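Local coordinates for NAD(P)-dependent oxidoreductase (Pseudomonas putida, PDB 7A3W), which probably uses NADPH to reduce imines, acting as an imine reductase in conjugate reduction and reductive amination, at residues V97-G102 with T138-S143; D147-H152 with G161-L166; S65-I70 with E153-V158; K112-D115 with L120-D123. All coordinates share one frame; numbering follows the deposited sequence.

Interaction 1: residues V97-G102 with T138-S143. With NDP (NADPH dihydro-nicotinamide-adenine-dinucleotide phosphate), chain F.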
loop_
_atom_site.group_PDB
_atom_site.type_symbol
_atom_site.label_atom_id
_atom_site.label_comp_id
_atom_site.label_asym_id
_atom_site.label_seq_id
_atom_site.Cartn_x
_atom_site.Cartn_y
_atom_site.Cartn_z
ATOM N N VAL B 97 11.691 -0.488 27.908
ATOM C CA VAL B 97 10.995 -0.214 26.625
ATOM C C VAL B 97 11.292 -1.380 25.696
ATOM O O VAL B 97 12.415 -1.511 25.251
ATOM C CB VAL B 97 11.416 1.113 25.988
ATOM C CG1 VAL B 97 10.606 1.385 24.735
ATOM C CG2 VAL B 97 11.254 2.264 26.966
ATOM N N ASN B 98 10.277 -2.197 25.438
ATOM C CA ASN B 98 10.426 -3.427 24.641
ATOM C C ASN B 98 10.021 -3.142 23.194
ATOM O O ASN B 98 8.803 -3.082 22.914
ATOM C CB ASN B 98 9.573 -4.491 25.307
ATOM C CG ASN B 98 9.701 -5.836 24.653
ATOM O OD1 ASN B 98 10.402 -5.984 23.651
ATOM N ND2 ASN B 98 8.945 -6.787 25.198
ATOM N N MET B 99 11.001 -2.974 22.291
ATOM C CA MET B 99 10.788 -2.707 20.850
ATOM C C MET B 99 10.879 -3.978 19.999
ATOM O O MET B 99 10.922 -3.872 18.743
ATOM C CB MET B 99 11.825 -1.685 20.369
ATOM C CG MET B 99 11.622 -0.359 21.024
ATOM S SD MET B 99 12.824 0.788 20.383
ATOM C CE MET B 99 12.429 2.234 21.371
ATOM N N SER B 100 10.812 -5.143 20.637
ATOM C CA SER B 100 10.859 -6.466 19.970
ATOM C C SER B 100 9.436 -6.863 19.551
ATOM O O SER B 100 8.496 -6.588 20.295
ATOM C CB SER B 100 11.515 -7.480 20.871
ATOM O OG SER B 100 10.924 -8.761 20.721
ATOM N N THR B 101 9.288 -7.443 18.363
ATOM C CA THR B 101 8.015 -8.009 17.861
ATOM C C THR B 101 7.604 -9.191 18.736
ATOM O O THR B 101 8.461 -9.989 19.100
ATOM C CB THR B 101 8.140 -8.469 16.407
ATOM O OG1 THR B 101 8.473 -7.322 15.620
ATOM C CG2 THR B 101 6.869 -9.118 15.900
ATOM N N GLY B 102 6.316 -9.267 19.077
ATOM C CA GLY B 102 5.803 -10.320 19.968
ATOM C C GLY B 102 4.316 -10.238 20.115
ATOM O O GLY B 102 3.708 -9.303 19.603
ATOM N N THR B 138 10.279 9.868 11.495
ATOM C CA THR B 138 10.246 8.416 11.822
ATOM C C THR B 138 9.335 8.182 13.024
ATOM O O THR B 138 9.356 8.964 13.974
ATOM C CB THR B 138 11.657 7.886 12.042
ATOM O OG1 THR B 138 12.341 8.035 10.800
ATOM C CG2 THR B 138 11.686 6.438 12.485
ATOM N N THR B 139 8.559 7.106 12.981
ATOM C CA THR B 139 7.602 6.775 14.050
ATOM C C THR B 139 8.016 5.487 14.751
ATOM O O THR B 139 8.270 4.446 14.079
ATOM C CB THR B 139 6.173 6.645 13.520
ATOM O OG1 THR B 139 5.779 7.934 13.045
ATOM C CG2 THR B 139 5.206 6.156 14.574
ATOM N N ILE B 140 8.030 5.588 16.075
ATOM C CA ILE B 140 7.914 4.422 16.982
ATOM C C ILE B 140 6.602 4.588 17.749
ATOM O O ILE B 140 6.263 5.715 18.183
ATOM C CB ILE B 140 9.152 4.314 17.894
ATOM C CG1 ILE B 140 10.405 4.158 17.039
ATOM C CG2 ILE B 140 8.993 3.172 18.898
ATOM C CD1 ILE B 140 11.723 4.205 17.810
ATOM N N LEU B 141 5.872 3.491 17.846
ATOM C CA LEU B 141 4.626 3.401 18.623
ATOM C C LEU B 141 4.995 3.027 20.054
ATOM O O LEU B 141 5.877 2.164 20.210
ATOM C CB LEU B 141 3.777 2.288 18.002
ATOM C CG LEU B 141 3.377 2.465 16.537
ATOM C CD1 LEU B 141 2.428 1.338 16.153
ATOM C CD2 LEU B 141 2.744 3.836 16.287
ATOM N N TYR B 142 4.292 3.592 21.036
ATOM C CA TYR B 142 4.500 3.268 22.465
ATOM C C TYR B 142 3.153 3.102 23.156
ATOM O O TYR B 142 2.191 3.849 22.816
ATOM C CB TYR B 142 5.279 4.370 23.174
ATOM C CG TYR B 142 6.643 4.661 22.611
ATOM C CD1 TYR B 142 7.758 3.954 23.026
ATOM C CD2 TYR B 142 6.822 5.661 21.672
ATOM C CE1 TYR B 142 9.014 4.233 22.521
ATOM C CE2 TYR B 142 8.078 5.975 21.178
ATOM C CZ TYR B 142 9.181 5.244 21.593
ATOM O OH TYR B 142 10.415 5.489 21.074
ATOM N N SER B 143 3.118 2.204 24.131
ATOM C CA SER B 143 1.982 2.066 25.067
ATOM C C SER B 143 2.490 1.563 26.412
ATOM O O SER B 143 3.515 0.866 26.460
ATOM C CB SER B 143 0.882 1.196 24.512
ATOM O OG SER B 143 1.247 -0.183 24.554
HETATM P PA NDP F . 18.325 -9.501 13.897
HETATM O O1A NDP F . 19.329 -8.647 13.177
HETATM O O2A NDP F . 18.067 -10.936 13.499
HETATM O O5B NDP F . 18.744 -9.479 15.441
HETATM C C5B NDP F . 18.126 -10.386 16.373
HETATM C C4B NDP F . 18.676 -10.050 17.734
HETATM O O4B NDP F . 18.066 -10.919 18.733
HETATM C C3B NDP F . 20.192 -10.222 17.895
HETATM O O3B NDP F . 20.633 -9.288 18.853
HETATM C C2B NDP F . 20.263 -11.653 18.403
HETATM O O2B NDP F . 21.437 -12.029 19.133
HETATM C C1B NDP F . 19.109 -11.597 19.393
HETATM N N9A NDP F . 18.650 -12.908 19.807
HETATM C C8A NDP F . 18.096 -13.909 19.056
HETATM N N7A NDP F . 17.804 -14.975 19.763
HETATM C C5A NDP F . 18.148 -14.630 21.062
HETATM C C6A NDP F . 18.084 -15.323 22.285
HETATM N N6A NDP F . 17.593 -16.560 22.420
HETATM N N1A NDP F . 18.524 -14.680 23.386
HETATM C C2A NDP F . 19.015 -13.438 23.266
HETATM N N3A NDP F . 19.146 -12.694 22.176
HETATM C C4A NDP F . 18.686 -13.359 21.098
HETATM O O3 NDP F . 16.898 -8.802 14.022
HETATM P PN NDP F . 16.570 -7.230 13.872
HETATM O O1N NDP F . 16.357 -7.014 12.421
HETATM O O2N NDP F . 17.622 -6.409 14.557
HETATM O O5D NDP F . 15.152 -7.164 14.581
HETATM C C5D NDP F . 14.982 -7.076 16.012
HETATM C C4D NDP F . 13.526 -6.815 16.301
HETATM O O4D NDP F . 13.135 -5.523 15.762
HETATM C C3D NDP F . 12.534 -7.841 15.722
HETATM O O3D NDP F . 11.574 -8.182 16.713
HETATM C C2D NDP F . 11.974 -7.121 14.510
HETATM O O2D NDP F . 10.690 -7.618 14.156
HETATM C C1D NDP F . 11.998 -5.657 14.957
HETATM N N1N NDP F . 12.127 -4.680 13.833
HETATM C C2N NDP F . 13.173 -4.706 12.937
HETATM C C3N NDP F . 13.183 -3.908 11.811
HETATM C C7N NDP F . 14.296 -3.915 10.817
HETATM O O7N NDP F . 14.142 -3.261 9.786
HETATM N N7N NDP F . 15.427 -4.561 11.049
HETATM C C4N NDP F . 12.083 -2.942 11.605
HETATM C C5N NDP F . 11.053 -2.973 12.613
HETATM C C6N NDP F . 11.155 -3.713 13.697
HETATM P P2B NDP F . 22.696 -12.532 18.251
HETATM O O1X NDP F . 22.111 -13.576 17.302
HETATM O O2X NDP F . 23.360 -11.332 17.613
HETATM O O3X NDP F . 23.524 -13.143 19.361
#
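The Y142 ring reaches across to V97 and M99. V97 CG1 sits at the ring's edge, in its plane, 3.9 Å from Y142 CE1; with CG1 anti to the backbone N (chi1 -176°), the valine turns this methyl to the ring. M99 comes at an oblique angle, its extended chain carrying the terminal methyl CE to 3.8 Å from Y142 OH. The same CE meets I140 CD1 at 4.1 Å, while I140 CG2 covers one face of the ring 3.4 Å above its plane, toward the rim. Cutting Y142 back to an alanine is likely to leave V97 CG1 and M99 CE without the ring they share and open a gap over strand 120-126. Around M99 the chain bends in an Asx turn, N98 OD1 accepting from S100 N, and then reaches the cofactor: T101 N donates to NADPH O3D at 2.9 Å, and T101 OG1 shares a hydrogen bond with O2D at 2.7 Å, gripping the nicotinamide ribose. Strands 95-98 and 140-144 are not neighbours in the Rossmann-type sheet; strand 120-126 runs between them, its A124 touching both M99 and Y142, and Y149 of helix 146-157 meets the Y142 ring.

Interaction 2: residues D147-H152 with G161-L166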
loop_
_atom_site.group_PDB
_atom_site.type_symbol
_atom_site.label_atom_id
_atom_site.label_comp_id
_atom_site.label_asym_id
_atom_site.label_seq_id
_atom_site.Cartn_x
_atom_site.Cartn_y
_atom_site.Cartn_z
ATOM N N ASP B 147 3.711 7.961 32.848
ATOM C CA ASP B 147 4.696 8.785 33.604
ATOM C C ASP B 147 6.104 8.422 33.108
ATOM O O ASP B 147 6.920 9.335 32.840
ATOM C CB ASP B 147 4.529 8.609 35.119
ATOM C CG ASP B 147 3.258 9.254 35.680
ATOM O OD1 ASP B 147 2.591 10.014 34.943
ATOM O OD2 ASP B 147 2.931 8.992 36.849
ATOM N N ALA B 148 6.357 7.121 32.958
ATOM C CA ALA B 148 7.654 6.550 32.541
ATOM C C ALA B 148 7.960 6.962 31.096
ATOM O O ALA B 148 9.045 7.504 30.826
ATOM C CB ALA B 148 7.616 5.044 32.693
ATOM N N TYR B 149 7.004 6.789 30.189
ATOM C CA TYR B 149 7.192 7.214 28.780
ATOM C C TYR B 149 7.528 8.706 28.734
ATOM O O TYR B 149 8.537 9.112 28.130
ATOM C CB TYR B 149 5.971 6.919 27.915
ATOM C CG TYR B 149 6.157 7.507 26.543
ATOM C CD1 TYR B 149 7.055 6.926 25.653
ATOM C CD2 TYR B 149 5.508 8.677 26.163
ATOM C CE1 TYR B 149 7.320 7.497 24.414
ATOM C CE2 TYR B 149 5.719 9.223 24.907
ATOM C CZ TYR B 149 6.641 8.652 24.044
ATOM O OH TYR B 149 6.859 9.189 22.813
ATOM N N HIS B 150 6.698 9.529 29.353
ATOM C CA HIS B 150 6.889 11.000 29.280
ATOM C C HIS B 150 8.231 11.383 29.906
ATOM O O HIS B 150 8.906 12.271 29.347
ATOM C CB HIS B 150 5.649 11.744 29.801
ATOM C CG HIS B 150 4.482 11.583 28.885
ATOM N ND1 HIS B 150 4.357 12.284 27.709
ATOM C CD2 HIS B 150 3.411 10.756 28.935
ATOM C CE1 HIS B 150 3.248 11.914 27.091
ATOM N NE2 HIS B 150 2.652 10.972 27.818
ATOM N N ALA B 151 8.639 10.742 30.999
ATOM C CA ALA B 151 9.962 10.980 31.632
ATOM C C ALA B 151 11.089 10.742 30.605
ATOM O O ALA B 151 12.074 11.524 30.570
ATOM C CB ALA B 151 10.101 10.137 32.862
ATOM N N HIS B 152 10.964 9.724 29.748
ATOM C CA HIS B 152 12.026 9.343 28.773
ATOM C C HIS B 152 11.712 9.811 27.350
ATOM O O HIS B 152 12.467 9.462 26.441
ATOM C CB HIS B 152 12.271 7.835 28.885
ATOM C CG HIS B 152 12.810 7.463 30.215
ATOM N ND1 HIS B 152 14.100 7.779 30.588
ATOM C CD2 HIS B 152 12.244 6.835 31.271
ATOM C CE1 HIS B 152 14.296 7.345 31.819
ATOM N NE2 HIS B 152 13.184 6.751 32.250
ATOM N N GLY B 161 11.693 11.012 15.567
ATOM C CA GLY B 161 11.193 12.384 15.807
ATOM C C GLY B 161 9.678 12.450 15.822
ATOM O O GLY B 161 9.151 13.502 16.223
ATOM N N ASN B 162 8.976 11.374 15.418
ATOM C CA ASN B 162 7.499 11.388 15.237
ATOM C C ASN B 162 6.879 10.221 16.000
ATOM O O ASN B 162 6.135 9.410 15.436
ATOM C CB ASN B 162 7.132 11.402 13.748
ATOM C CG ASN B 162 5.663 11.627 13.456
ATOM O OD1 ASN B 162 4.943 12.188 14.277
ATOM N ND2 ASN B 162 5.204 11.165 12.297
ATOM N N PRO B 163 7.140 10.111 17.318
ATOM C CA PRO B 163 6.611 8.997 18.102
ATOM C C PRO B 163 5.108 9.176 18.332
ATOM O O PRO B 163 4.604 10.306 18.270
ATOM C CB PRO B 163 7.367 9.143 19.416
ATOM C CG PRO B 163 7.509 10.648 19.563
ATOM C CD PRO B 163 7.877 11.080 18.161
ATOM N N LYS B 164 4.418 8.074 18.580
ATOM C CA LYS B 164 2.980 8.087 18.926
ATOM C C LYS B 164 2.795 7.321 20.232
ATOM O O LYS B 164 3.129 6.132 20.293
ATOM C CB LYS B 164 2.134 7.448 17.818
ATOM C CG LYS B 164 2.368 7.992 16.412
ATOM C CD LYS B 164 1.888 9.416 16.163
ATOM C CE LYS B 164 2.470 10.015 14.893
ATOM N NZ LYS B 164 2.175 11.464 14.804
ATOM N N PHE B 165 2.278 7.975 21.257
ATOM C CA PHE B 165 1.882 7.289 22.508
ATOM C C PHE B 165 0.418 6.885 22.358
ATOM O O PHE B 165 -0.431 7.774 22.294
ATOM C CB PHE B 165 2.182 8.151 23.726
ATOM C CG PHE B 165 1.844 7.452 25.016
ATOM C CD1 PHE B 165 2.661 6.454 25.518
ATOM C CD2 PHE B 165 0.687 7.766 25.702
ATOM C CE1 PHE B 165 2.346 5.796 26.701
ATOM C CE2 PHE B 165 0.369 7.111 26.884
ATOM C CZ PHE B 165 1.199 6.132 27.380
ATOM N N LEU B 166 0.139 5.582 22.292
ATOM C CA LEU B 166 -1.200 5.010 21.966
ATOM C C LEU B 166 -2.050 4.801 23.221
ATOM O O LEU B 166 -3.235 4.432 23.054
ATOM C CB LEU B 166 -1.023 3.666 21.259
ATOM C CG LEU B 166 -0.275 3.740 19.921
ATOM C CD1 LEU B 166 -0.210 2.362 19.276
ATOM C CD2 LEU B 166 -0.915 4.743 18.984
#
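Y149 and F165 bring their rings together in a nearly parallel but strongly slid arrangement, with planes at 17° and centroids 5.1 Å apart. Little of one ring lies over the other; the closest atoms, Y149 CD2 and F165 CD1, are 3.7 Å apart. Both side chains have CG anti to the backbone N (chi1 174° in Y149), and the two slide past each other in opposite directions, so that F165 CB comes to Y149 CE2 and F165 CE1 to Y149 CB. The second aromatic pair is edge-to-face: the H150 imidazole directs its edge at the face of F165, with NE2 above the rim and the planes at 61°. Y149 CD2 in turn lies over the centre of the H150 ring, completing a three-ring cluster. A contact of the phenol oxygen with the proline ring continues it: Y149 crosses P163 at about a right angle and sets OH 3.4 Å from P163 CB. A glycine in place of Y149 would probably leave F165 without its slid ring partner, open a gap beside P163 and set the H150 ring freer to turn. Helix 146-157 is thereby packed on strand 164-165 within one beta-alpha-beta unit. The chemistry is mostly that of ring surfaces, with a phenol oxygen resting on proline carbons: dispersion and ring electrostatics hold the two elements, with the imidazole on the more exposed side of the cluster.

Interaction 3: residues S65-I70 with E153-V158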
loop_
_atom_site.group_PDB
_atom_site.type_symbol
_atom_site.label_atom_id
_atom_site.label_comp_id
_atom_site.label_asym_id
_atom_site.label_seq_id
_atom_site.Cartn_x
_atom_site.Cartn_y
_atom_site.Cartn_z
ATOM N N SER B 65 21.650 1.555 33.792
ATOM C CA SER B 65 20.829 2.677 33.263
ATOM C C SER B 65 19.434 2.684 33.892
ATOM O O SER B 65 18.953 1.611 34.315
ATOM C CB SER B 65 20.740 2.605 31.745
ATOM O OG SER B 65 22.021 2.458 31.174
ATOM N N ASN B 66 18.768 3.842 33.849
ATOM C CA ASN B 66 17.333 3.937 34.242
ATOM C C ASN B 66 16.437 3.847 32.988
ATOM O O ASN B 66 15.223 3.838 33.169
ATOM C CB ASN B 66 17.046 5.200 35.063
ATOM C CG ASN B 66 16.991 6.464 34.230
ATOM O OD1 ASN B 66 17.349 6.467 33.053
ATOM N ND2 ASN B 66 16.500 7.547 34.819
ATOM N N LEU B 67 16.997 3.761 31.774
ATOM C CA LEU B 67 16.216 3.503 30.533
ATOM C C LEU B 67 16.829 2.312 29.786
ATOM O O LEU B 67 17.985 2.389 29.374
ATOM C CB LEU B 67 16.210 4.747 29.641
ATOM C CG LEU B 67 15.498 4.579 28.300
ATOM C CD1 LEU B 67 14.056 4.165 28.498
ATOM C CD2 LEU B 67 15.600 5.854 27.476
ATOM N N ILE B 68 16.076 1.230 29.689
ATOM C CA ILE B 68 16.537 -0.072 29.151
ATOM C C ILE B 68 15.710 -0.383 27.899
ATOM O O ILE B 68 14.510 -0.721 28.027
ATOM C CB ILE B 68 16.367 -1.189 30.187
ATOM C CG1 ILE B 68 16.832 -0.835 31.605
ATOM C CG2 ILE B 68 17.006 -2.458 29.638
ATOM C CD1 ILE B 68 18.248 -0.297 31.713
ATOM N N ILE B 69 16.339 -0.344 26.732
ATOM C CA ILE B 69 15.653 -0.554 25.421
ATOM C C ILE B 69 15.950 -1.978 24.964
ATOM O O ILE B 69 17.122 -2.345 24.914
ATOM C CB ILE B 69 16.100 0.489 24.393
ATOM C CG1 ILE B 69 15.690 1.895 24.836
ATOM C CG2 ILE B 69 15.567 0.132 23.018
ATOM C CD1 ILE B 69 16.443 2.982 24.117
ATOM N N ILE B 70 14.916 -2.747 24.671
ATOM C CA ILE B 70 15.052 -4.173 24.260
ATOM C C ILE B 70 14.780 -4.244 22.762
ATOM O O ILE B 70 13.756 -3.711 22.317
ATOM C CB ILE B 70 14.062 -5.063 25.012
ATOM C CG1 ILE B 70 14.014 -4.780 26.509
ATOM C CG2 ILE B 70 14.360 -6.540 24.710
ATOM C CD1 ILE B 70 15.343 -4.920 27.212
ATOM N N GLU B 153 10.643 10.585 27.152
ATOM C CA GLU B 153 10.141 10.932 25.798
ATOM C C GLU B 153 11.257 11.615 25.002
ATOM O O GLU B 153 11.417 11.261 23.830
ATOM C CB GLU B 153 8.889 11.803 25.902
ATOM C CG GLU B 153 8.328 12.260 24.572
ATOM C CD GLU B 153 7.058 13.076 24.712
ATOM O OE1 GLU B 153 6.251 13.057 23.770
ATOM O OE2 GLU B 153 6.869 13.692 25.776
ATOM N N SER B 154 11.966 12.578 25.592
ATOM C CA SER B 154 13.030 13.325 24.867
ATOM C C SER B 154 14.166 12.383 24.474
ATOM O O SER B 154 14.663 12.480 23.351
ATOM C CB SER B 154 13.566 14.453 25.667
ATOM O OG SER B 154 12.545 15.397 25.818
ATOM N N THR B 155 14.573 11.510 25.371
ATOM C CA THR B 155 15.618 10.509 25.054
ATOM C C THR B 155 15.141 9.657 23.883
ATOM O O THR B 155 15.913 9.510 22.938
ATOM C CB THR B 155 15.953 9.642 26.263
ATOM O OG1 THR B 155 16.413 10.581 27.230
ATOM C CG2 THR B 155 17.020 8.607 25.973
ATOM N N LEU B 156 13.928 9.094 23.953
ATOM C CA LEU B 156 13.450 8.164 22.905
ATOM C C LEU B 156 13.268 8.901 21.577
ATOM O O LEU B 156 13.451 8.285 20.518
ATOM C CB LEU B 156 12.164 7.513 23.384
ATOM C CG LEU B 156 12.338 6.583 24.569
ATOM C CD1 LEU B 156 11.005 6.355 25.269
ATOM C CD2 LEU B 156 12.922 5.248 24.082
ATOM N N LYS B 157 13.042 10.211 21.608
ATOM C CA LYS B 157 12.915 11.049 20.390
ATOM C C LYS B 157 14.219 11.093 19.583
ATOM O O LYS B 157 14.143 11.359 18.397
ATOM C CB LYS B 157 12.433 12.466 20.729
ATOM C CG LYS B 157 10.921 12.646 20.592
ATOM C CD LYS B 157 10.463 14.103 20.531
ATOM N N VAL B 158 15.357 10.755 20.169
ATOM C CA VAL B 158 16.655 10.691 19.446
ATOM C C VAL B 158 16.540 9.578 18.383
ATOM O O VAL B 158 17.197 9.646 17.331
ATOM C CB VAL B 158 17.778 10.426 20.471
ATOM C CG1 VAL B 158 19.061 9.961 19.811
ATOM C CG2 VAL B 158 17.991 11.637 21.382
#
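L67 projects from strand 67-70 toward helix 146-157, its CD2 methyl meeting T155, and can be followed outward from the sheet. Its CB leads toward the helix and lies beside H152 ND1, about one helical turn before T155. CG stands anti to the backbone N (chi1 177°), carrying the branch point outward; from CG the methyls diverge, their directions set by chi2 (58°). CD1 turns back to the neighbouring strand, where it packs on V97 CG2. CD2 continues to the helix and ends against T155 CG2 at 3.4 Å, closer than two methyl carbons usually come; the two side chains meet tip to tip. T155 CB is the next atom from CD2, at 4.0 Å, and L156 CD2 lies a little farther off, 4.4 Å from the same methyl.

Two residues along the strand, I69 repeats the approach on a smaller scale. Its CD1 reaches L156 CD2 at 4.2 Å, the two side chains sliding past each other in opposite directions. The axes of strand 67-70 and of helical residues 153-157 come within 11.0 Å, their directions 41° apart. V11 of strand 10-14 touches both I69 and T155, while L23 and L27 of helix 18-29 cover I69 as well. All four contacting residues are buried, and across this interface they meet through carbon atoms alone. The contact is therefore apolar packing between sheet and helix in the Rossmann-type domain, set by the fit of methyl groups, with the tight L67-T155 pair as its closest point.

Interaction 4: residues K112-D115 with L120-D123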
loop_
_atom_site.group_PDB
_atom_site.type_symbol
_atom_site.label_atom_id
_atom_site.label_comp_id
_atom_site.label_asym_id
_atom_site.label_seq_id
_atom_site.Cartn_x
_atom_site.Cartn_y
_atom_site.Cartn_z
ATOM N N LYS B 112 4.097 -8.137 33.793
ATOM C CA LYS B 112 3.926 -8.738 35.129
ATOM C C LYS B 112 5.310 -8.912 35.766
ATOM O O LYS B 112 5.520 -8.381 36.872
ATOM C CB LYS B 112 3.163 -10.061 34.981
ATOM C CG LYS B 112 2.803 -10.774 36.265
ATOM C CD LYS B 112 2.617 -12.284 36.095
ATOM N N ARG B 113 6.233 -9.592 35.072
ATOM C CA ARG B 113 7.613 -9.832 35.567
ATOM C C ARG B 113 8.304 -8.488 35.863
ATOM O O ARG B 113 8.888 -8.398 36.933
ATOM C CB ARG B 113 8.414 -10.677 34.566
ATOM C CG ARG B 113 7.957 -12.124 34.469
ATOM C CD ARG B 113 9.122 -13.065 34.123
ATOM N NE ARG B 113 9.231 -14.173 35.060
ATOM C CZ ARG B 113 9.754 -14.092 36.290
ATOM N NH1 ARG B 113 10.251 -12.952 36.749
ATOM N NH2 ARG B 113 9.783 -15.170 37.057
ATOM N N VAL B 114 8.199 -7.483 34.988
ATOM C CA VAL B 114 8.882 -6.175 35.205
ATOM C C VAL B 114 8.294 -5.543 36.472
ATOM O O VAL B 114 9.072 -5.041 37.328
ATOM C CB VAL B 114 8.814 -5.243 33.981
ATOM C CG1 VAL B 114 9.245 -3.816 34.309
ATOM C CG2 VAL B 114 9.628 -5.795 32.816
ATOM N N ASP B 115 6.980 -5.631 36.624
ATOM C CA ASP B 115 6.279 -5.089 37.813
ATOM C C ASP B 115 6.780 -5.784 39.087
ATOM O O ASP B 115 7.035 -5.076 40.084
ATOM C CB ASP B 115 4.765 -5.200 37.693
ATOM C CG ASP B 115 4.122 -4.321 38.737
ATOM O OD1 ASP B 115 4.431 -3.092 38.759
ATOM O OD2 ASP B 115 3.383 -4.876 39.552
ATOM N N LEU B 120 9.277 -0.197 35.602
ATOM C CA LEU B 120 8.209 0.475 34.828
ATOM C C LEU B 120 8.310 -0.055 33.402
ATOM O O LEU B 120 9.450 -0.194 32.921
ATOM C CB LEU B 120 8.453 1.984 34.819
ATOM C CG LEU B 120 7.977 2.831 36.000
ATOM C CD1 LEU B 120 7.641 2.031 37.231
ATOM C CD2 LEU B 120 9.015 3.894 36.305
ATOM N N TYR B 121 7.186 -0.313 32.740
ATOM C CA TYR B 121 7.160 -1.016 31.438
ATOM C C TYR B 121 6.422 -0.199 30.385
ATOM O O TYR B 121 5.262 0.268 30.597
ATOM C CB TYR B 121 6.502 -2.386 31.576
ATOM C CG TYR B 121 6.585 -3.189 30.311
ATOM C CD1 TYR B 121 7.801 -3.636 29.821
ATOM C CD2 TYR B 121 5.458 -3.430 29.544
ATOM C CE1 TYR B 121 7.885 -4.358 28.636
ATOM C CE2 TYR B 121 5.525 -4.133 28.351
ATOM C CZ TYR B 121 6.737 -4.613 27.901
ATOM O OH TYR B 121 6.762 -5.334 26.738
ATOM N N VAL B 122 7.081 -0.053 29.235
ATOM C CA VAL B 122 6.511 0.558 28.015
ATOM C C VAL B 122 6.746 -0.439 26.882
ATOM O O VAL B 122 7.889 -0.852 26.687
ATOM C CB VAL B 122 7.149 1.930 27.739
ATOM C CG1 VAL B 122 6.540 2.588 26.522
ATOM C CG2 VAL B 122 7.018 2.824 28.953
ATOM N N ASP B 123 5.679 -0.799 26.176
ATOM C CA ASP B 123 5.776 -1.659 24.976
ATOM C C ASP B 123 5.869 -0.744 23.756
ATOM O O ASP B 123 5.341 0.388 23.799
ATOM C CB ASP B 123 4.614 -2.643 24.923
ATOM C CG ASP B 123 5.002 -3.829 24.059
ATOM O OD1 ASP B 123 5.962 -4.494 24.452
ATOM O OD2 ASP B 123 4.378 -4.031 22.994
#
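V114, on the last turns of helix 104-116, buries the most surface here and divides its two methyls between neighbouring residues of the strand. CG1, anti to the backbone N (chi1 168°), rests against the backbone of L120: it is 3.8 Å from L120 N and 3.9 Å from L120 O, and it also reaches Y121 CB at 4.1 Å. CG2 goes to the ring instead and lies 4.1 Å from Y121 CD1, approaching it obliquely. The valine and tyrosine side chains cross at about a right angle, so that the short branched group bears on the base of the long one.

Y121 is the second large contributor. Its CG is also anti to the backbone N (chi1 -174°), and the ring runs on past V114 along the helix, where V107, I110 and A111 touch it. At the far end the hydroxyl takes up polar partners: Y121 OH is hydrogen-bonded to N98 ND2 and makes a weak hydrogen bond to D123 OD1 at 2.6 Å. D123 OD1 also forms a salt bridge with K75, so the phenol is held at its tip by polar groups and along its length by hydrocarbon.

L120 takes part through its main chain; its CB points away from the helix, and its side chain touches T95 and N145. The contact closes the beta-alpha-beta crossover of strand 95-98, helix 104-116 and strand 120-126: V114 is one of several residues, with V107, I110 and A111, by which the helix lies against the strand, and strand 120-126 pairs in parallel with strand 95-98 and antiparallel with strand 140-144.

How the interactions relate
All four contacts belong to one Rossmann-type sheet and its helices. Interactions 1 and 3 are wholly buried; interaction 4 is buried where its main side chains meet, and interaction 2 is partly open at its histidine edge. Helix 146-157 serves both 2 and 3, turning an aromatic cluster to strand 164-165 and methyl groups to strand 67-70. Y142 of interaction 1 bridges them, meeting Y149 and P163 of interaction 2 and L156 of interaction 3. Interaction 4 packs a different helix, 104-116, and its strand is hydrogen-bonded to both strands of interaction 1. Among the four, interaction 1 alone includes residues that bind NADPH.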